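PDB 6XSX: ZmpA Glycopeptidase from Clostridium perfringens, which probably cleaves glycosylated proteins as a metallopeptidase of the M60 family, this chain being the catalytic module of a larger protein. Local coordinates for residues F179-V188 and P206-I217. Residues are numbered along the deposited sequence; the frame is centred on the assembly and turned at random.
Sequences FDVFSDKTLV and PSETANKSDEVI
Ser-183 and Ala-210 bring the backbones nearest, CA to CA 4.6 Å, where the beta hairpin of 179-188 packs against helix 206-217, whose axis runs 49° from strand 179-182. The hairpin belongs to the mixed sheet of the M60 peptidase module, with strand 143-149 beside strand 179-182. Asp-214, on the helix, brings its carboxylate against the turn at 183-185, CG anti to its carbonyl carbon (chi1 -78°): OD2 accepts Asp-184 N at 2.9 Å through its syn lone pair, while OD1 accepts Lys-185 N at 3.0 Å. Ser-183, small enough for this close approach, donates OG to the same OD1 at 2.7 Å from the opposite face, 47° out of the carboxylate plane. A short acidic side chain suits this place because two oxygens can serve adjacent N-H groups. Thr-186 serves two surroundings: its methyl CG2 lies against Ile-217 CG1, a tight 3.4 Å, and its OG1 meets a water also bound by Val-181 O. Toward the helix start, Val-181 CG1 meets the small Ala-210 CB at 3.7 Å, and Pro-206 CB touches the Phe-179 ring edge. Three bonds on one carboxylate thus fasten turn to helix; these donors and a salt bridge from Lys-150 probably offset repulsion from Asp-184.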
ATOM      1  N   PHE A 179      13.408   8.071  17.894  1.00 17.20           N
ATOM      2  CA  PHE A 179      12.458   9.172  17.780  1.00 18.11           C
ATOM      3  C   PHE A 179      11.158   8.661  17.165  1.00 18.29           C
ATOM      4  O   PHE A 179      11.188   7.964  16.145  1.00 18.22           O
ATOM      5  CB  PHE A 179      13.044  10.304  16.928  1.00 18.29           C
ATOM      6  CG  PHE A 179      12.080  11.421  16.635  1.00 18.17           C
ATOM      7  CD1 PHE A 179      11.755  12.356  17.611  1.00 19.03           C
ATOM      8  CD2 PHE A 179      11.486  11.537  15.388  1.00 17.99           C
ATOM      9  CE1 PHE A 179      10.855  13.380  17.342  1.00 18.86           C
ATOM     10  CE2 PHE A 179      10.581  12.554  15.120  1.00 17.71           C
ATOM     11  CZ  PHE A 179      10.275  13.482  16.094  1.00 18.86           C
ATOM     12  N   ASP A 180      10.020   9.015  17.785  1.00 17.82           N
ATOM     13  CA  ASP A 180       8.719   8.559  17.304  1.00 17.74           C
ATOM     14  C   ASP A 180       7.874   9.743  16.851  1.00 18.17           C
ATOM     15  O   ASP A 180       7.835  10.760  17.537  1.00 18.43           O
ATOM     16  CB  ASP A 180       7.936   7.783  18.370  1.00 16.82           C
ATOM     17  CG  ASP A 180       8.374   6.339  18.570  1.00 16.54           C
ATOM     18  OD1 ASP A 180       9.029   5.791  17.667  1.00 16.62           O
ATOM     19  OD2 ASP A 180       8.047   5.761  19.626  1.00 16.10           O
ATOM     20  N   VAL A 181       7.160   9.568  15.728  1.00 17.86           N
ATOM     21  CA  VAL A 181       6.087  10.475  15.340  1.00 17.50           C
ATOM     22  C   VAL A 181       4.757   9.730  15.423  1.00 18.07           C
ATOM     23  O   VAL A 181       4.552   8.752  14.697  1.00 18.04           O
ATOM     24  CB  VAL A 181       6.271  11.028  13.913  1.00 16.81           C
ATOM     25  CG1 VAL A 181       5.211  12.078  13.584  1.00 16.40           C
ATOM     26  CG2 VAL A 181       7.674  11.574  13.680  1.00 16.64           C
ATOM     27  N   PHE A 182       3.867  10.225  16.294  1.00 17.79           N
ATOM     28  CA  PHE A 182       2.492   9.756  16.385  1.00 19.10           C
ATOM     29  C   PHE A 182       1.576  10.725  15.651  1.00 19.42           C
ATOM     30  O   PHE A 182       1.513  11.907  15.994  1.00 19.75           O
ATOM     31  CB  PHE A 182       2.032   9.677  17.842  1.00 19.28           C
ATOM     32  CG  PHE A 182       2.886   8.780  18.699  1.00 20.00           C
ATOM     33  CD1 PHE A 182       2.497   7.479  18.963  1.00 19.99           C
ATOM     34  CD2 PHE A 182       4.089   9.233  19.224  1.00 20.08           C
ATOM     35  CE1 PHE A 182       3.293   6.649  19.743  1.00 20.75           C
ATOM     36  CE2 PHE A 182       4.880   8.404  20.008  1.00 20.69           C
ATOM     37  CZ  PHE A 182       4.480   7.113  20.265  1.00 20.14           C
ATOM     38  N   SER A 183       0.877  10.203  14.639  1.00 19.66           N
ATOM     39  CA  SER A 183      -0.158  10.953  13.945  1.00 19.30           C
ATOM     40  C   SER A 183      -1.507  10.523  14.515  1.00 19.97           C
ATOM     41  O   SER A 183      -1.541   9.863  15.553  1.00 19.99           O
ATOM     42  CB  SER A 183      -0.059  10.731  12.457  1.00 18.77           C
ATOM     43  OG  SER A 183      -0.403   9.392  12.118  1.00 17.69           O
ATOM     44  N   ASP A 184      -2.613  10.885  13.850  1.00 19.93           N
ATOM     45  CA  ASP A 184      -3.906  10.390  14.301  1.00 20.38           C
ATOM     46  C   ASP A 184      -3.952   8.870  14.162  1.00 20.48           C
ATOM     47  O   ASP A 184      -4.465   8.179  15.049  1.00 19.37           O
ATOM     48  CB  ASP A 184      -5.086  11.089  13.616  1.00 20.96           C
ATOM     49  CG  ASP A 184      -5.208  12.564  13.985  1.00 22.52           C
ATOM     50  OD1 ASP A 184      -4.747  12.943  15.088  1.00 22.30           O
ATOM     51  OD2 ASP A 184      -5.746  13.326  13.167  1.00 23.29           O
ATOM     52  N   LYS A 185      -3.374   8.360  13.066  1.00 20.00           N
ATOM     53  CA  LYS A 185      -3.633   6.982  12.674  1.00 20.24           C
ATOM     54  C   LYS A 185      -2.345   6.175  12.562  1.00 19.06           C
ATOM     55  O   LYS A 185      -2.410   4.991  12.265  1.00 18.51           O
ATOM     56  CB  LYS A 185      -4.411   6.914  11.351  1.00 21.66           C
ATOM     57  CG  LYS A 185      -5.812   7.528  11.361  1.00 23.54           C
ATOM     58  CD  LYS A 185      -6.805   6.898  12.331  1.00 24.68           C
ATOM     59  CE  LYS A 185      -7.188   5.474  11.972  1.00 26.78           C
ATOM     60  NZ  LYS A 185      -8.375   5.015  12.733  1.00 27.24           N
ATOM     61  N   THR A 186      -1.177   6.805  12.762  1.00 19.53           N
ATOM     62  CA  THR A 186       0.065   6.092  12.495  1.00 18.58           C
ATOM     63  C   THR A 186       1.136   6.367  13.544  1.00 18.07           C
ATOM     64  O   THR A 186       1.041   7.317  14.339  1.00 17.84           O
ATOM     65  CB  THR A 186       0.651   6.399  11.107  1.00 19.52           C
ATOM     66  OG1 THR A 186       1.429   7.592  11.221  1.00 19.40           O
ATOM     67  CG2 THR A 186      -0.387   6.538  10.011  1.00 19.55           C
ATOM     68  N   LEU A 187       2.162   5.508  13.493  1.00 16.81           N
ATOM     69  CA  LEU A 187       3.425   5.675  14.195  1.00 17.42           C
ATOM     70  C   LEU A 187       4.564   5.510  13.190  1.00 17.32           C
ATOM     71  O   LEU A 187       4.572   4.578  12.378  1.00 17.54           O
ATOM     72  CB  LEU A 187       3.535   4.661  15.345  1.00 16.79           C
ATOM     73  CG  LEU A 187       4.925   4.491  15.973  1.00 17.77           C
ATOM     74  CD1 LEU A 187       5.461   5.813  16.514  1.00 17.52           C
ATOM     75  CD2 LEU A 187       4.918   3.432  17.074  1.00 16.52           C
ATOM     76  N   VAL A 188       5.497   6.465  13.222  1.00 16.76           N
ATOM     77  CA  VAL A 188       6.755   6.343  12.502  1.00 16.36           C
ATOM     78  C   VAL A 188       7.877   6.304  13.542  1.00 17.49           C
ATOM     79  O   VAL A 188       8.071   7.262  14.289  1.00 17.35           O
ATOM     80  CB  VAL A 188       6.949   7.501  11.497  1.00 16.60           C
ATOM     81  CG1 VAL A 188       8.349   7.515  10.898  1.00 16.37           C
ATOM     82  CG2 VAL A 188       5.900   7.486  10.390  1.00 15.96           C
ATOM     83  N   PRO A 206       8.687  17.514  12.102  1.00 23.73           N
ATOM     84  CA  PRO A 206       7.893  16.317  12.380  1.00 22.57           C
ATOM     85  C   PRO A 206       6.390  16.482  12.175  1.00 22.48           C
ATOM     86  O   PRO A 206       5.705  15.509  11.868  1.00 23.66           O
ATOM     87  CB  PRO A 206       8.183  15.966  13.850  1.00 22.73           C
ATOM     88  CG  PRO A 206       8.906  17.172  14.423  1.00 24.32           C
ATOM     89  CD  PRO A 206       9.507  17.925  13.250  1.00 22.47           C
ATOM     90  N   SER A 207       5.867  17.702  12.362  1.00 20.87           N
ATOM     91  CA  SER A 207       4.439  17.922  12.179  1.00 21.18           C
ATOM     92  C   SER A 207       4.006  17.487  10.779  1.00 21.97           C
ATOM     93  O   SER A 207       2.883  17.012  10.592  1.00 21.46           O
ATOM     94  CB  SER A 207       4.052  19.349  12.451  1.00 20.63           C
ATOM     95  OG  SER A 207       4.707  20.208  11.529  1.00 20.68           O
ATOM     96  N   GLU A 208       4.920  17.631   9.808  1.00 22.06           N
ATOM     97  CA  GLU A 208       4.660  17.272   8.422  1.00 22.81           C
ATOM     98  C   GLU A 208       4.714  15.752   8.231  1.00 21.63           C
ATOM     99  O   GLU A 208       3.957  15.187   7.435  1.00 20.06           O
ATOM    100  CB  GLU A 208       5.666  17.968   7.510  1.00 24.33           C
ATOM    101  CG  GLU A 208       5.465  17.629   6.047  1.00 28.40           C
ATOM    102  CD  GLU A 208       6.437  18.326   5.107  1.00 31.59           C
ATOM    103  OE1 GLU A 208       7.642  18.411   5.447  1.00 34.23           O
ATOM    104  OE2 GLU A 208       5.986  18.783   4.036  1.00 34.23           O
ATOM    105  N   THR A 209       5.622  15.097   8.960  1.00 19.70           N
ATOM    106  CA  THR A 209       5.691  13.644   8.945  1.00 19.54           C
ATOM    107  C   THR A 209       4.339  13.074   9.355  1.00 18.22           C
ATOM    108  O   THR A 209       3.854  12.127   8.746  1.00 18.17           O
ATOM    109  CB  THR A 209       6.778  13.099   9.885  1.00 18.74           C
ATOM    110  OG1 THR A 209       8.025  13.573   9.382  1.00 18.23           O
ATOM    111  CG2 THR A 209       6.792  11.584   9.923  1.00 18.09           C
ATOM    112  N   ALA A 210       3.735  13.679  10.383  1.00 19.11           N
ATOM    113  CA  ALA A 210       2.507  13.169  10.968  1.00 18.92           C
ATOM    114  C   ALA A 210       1.343  13.414  10.016  1.00 20.04           C
ATOM    115  O   ALA A 210       0.505  12.531   9.806  1.00 19.34           O
ATOM    116  CB  ALA A 210       2.255  13.829  12.306  1.00 19.86           C
ATOM    117  N   ASN A 211       1.290  14.626   9.455  1.00 19.61           N
ATOM    118  CA  ASN A 211       0.159  15.009   8.623  1.00 20.52           C
ATOM    119  C   ASN A 211       0.126  14.158   7.356  1.00 20.16           C
ATOM    120  O   ASN A 211      -0.939  13.730   6.907  1.00 19.05           O
ATOM    121  CB  ASN A 211       0.143  16.515   8.336  1.00 21.10           C
ATOM    122  CG  ASN A 211      -0.437  17.318   9.484  1.00 22.37           C
ATOM    123  OD1 ASN A 211      -1.210  16.805  10.290  1.00 22.71           O
ATOM    124  ND2 ASN A 211      -0.078  18.588   9.564  1.00 23.87           N
ATOM    125  N   LYS A 212       1.314  13.892   6.809  1.00 20.54           N
ATOM    126  CA  LYS A 212       1.427  13.154   5.565  1.00 20.99           C
ATOM    127  C   LYS A 212       1.074  11.687   5.802  1.00 20.81           C
ATOM    128  O   LYS A 212       0.439  11.060   4.953  1.00 21.04           O
ATOM    129  CB  LYS A 212       2.811  13.367   4.942  1.00 22.80           C
ATOM    130  CG  LYS A 212       3.002  14.740   4.310  1.00 25.21           C
ATOM    131  CD  LYS A 212       4.264  14.848   3.483  1.00 27.74           C
ATOM    132  CE  LYS A 212       4.302  16.115   2.654  1.00 30.27           C
ATOM    133  NZ  LYS A 212       5.487  16.138   1.766  1.00 32.85           N
ATOM    134  N   SER A 213       1.485  11.157   6.963  1.00 20.22           N
ATOM    135  CA  SER A 213       1.174   9.782   7.325  1.00 19.38           C
ATOM    136  C   SER A 213      -0.338   9.582   7.340  1.00 19.40           C
ATOM    137  O   SER A 213      -0.837   8.579   6.846  1.00 18.03           O
ATOM    138  CB  SER A 213       1.782   9.407   8.658  1.00 19.89           C
ATOM    139  OG  SER A 213       3.202   9.501   8.624  1.00 18.97           O
ATOM    140  N   ASP A 214      -1.055  10.556   7.920  1.00 19.74           N
ATOM    141  CA  ASP A 214      -2.505  10.496   8.034  1.00 20.04           C
ATOM    142  C   ASP A 214      -3.140  10.518   6.645  1.00 20.57           C
ATOM    143  O   ASP A 214      -4.099   9.793   6.396  1.00 21.09           O
ATOM    144  CB  ASP A 214      -3.055  11.580   8.972  1.00 19.19           C
ATOM    145  CG  ASP A 214      -2.873  11.230  10.439  1.00 19.81           C
ATOM    146  OD1 ASP A 214      -2.682  10.032  10.732  1.00 18.99           O
ATOM    147  OD2 ASP A 214      -2.908  12.153  11.281  1.00 19.46           O
ATOM    148  N   GLU A 215      -2.592  11.349   5.753  1.00 21.86           N
ATOM    149  CA  GLU A 215      -3.091  11.455   4.392  1.00 22.77           C
ATOM    150  C   GLU A 215      -2.950  10.107   3.681  1.00 21.79           C
ATOM    151  O   GLU A 215      -3.797   9.767   2.863  1.00 21.45           O
ATOM    152  CB  GLU A 215      -2.363  12.556   3.611  1.00 25.81           C
ATOM    153  CG  GLU A 215      -2.790  13.973   3.977  1.00 31.23           C
ATOM    154  CD  GLU A 215      -4.253  14.323   3.725  1.00 36.85           C
ATOM    155  OE1 GLU A 215      -4.935  13.571   3.002  1.00 40.43           O
ATOM    156  OE2 GLU A 215      -4.714  15.353   4.251  1.00 42.52           O
ATOM    157  N   VAL A 216      -1.869   9.364   3.970  1.00 19.72           N
ATOM    158  CA  VAL A 216      -1.653   8.081   3.313  1.00 19.24           C
ATOM    159  C   VAL A 216      -2.745   7.095   3.738  1.00 20.20           C
ATOM    160  O   VAL A 216      -3.310   6.408   2.886  1.00 18.71           O
ATOM    161  CB  VAL A 216      -0.237   7.521   3.555  1.00 19.04           C
ATOM    162  CG1 VAL A 216      -0.104   6.069   3.128  1.00 18.41           C
ATOM    163  CG2 VAL A 216       0.825   8.363   2.866  1.00 18.42           C
ATOM    164  N   ILE A 217      -3.051   7.046   5.048  1.00 20.37           N
ATOM    165  CA  ILE A 217      -4.043   6.110   5.568  1.00 21.17           C
ATOM    166  C   ILE A 217      -5.434   6.470   5.037  1.00 21.36           C
ATOM    167  O   ILE A 217      -6.202   5.587   4.653  1.00 21.84           O
ATOM    168  CB  ILE A 217      -4.010   6.032   7.113  1.00 20.59           C
ATOM    169  CG1 ILE A 217      -2.665   5.516   7.634  1.00 19.74           C
ATOM    170  CG2 ILE A 217      -5.180   5.201   7.643  1.00 19.92           C
ATOM    171  CD1 ILE A 217      -2.368   4.085   7.246  1.00 19.96           C
TER
HETATM  172  O   HOH W   1       3.407   9.667  12.000  1.00 21.45           O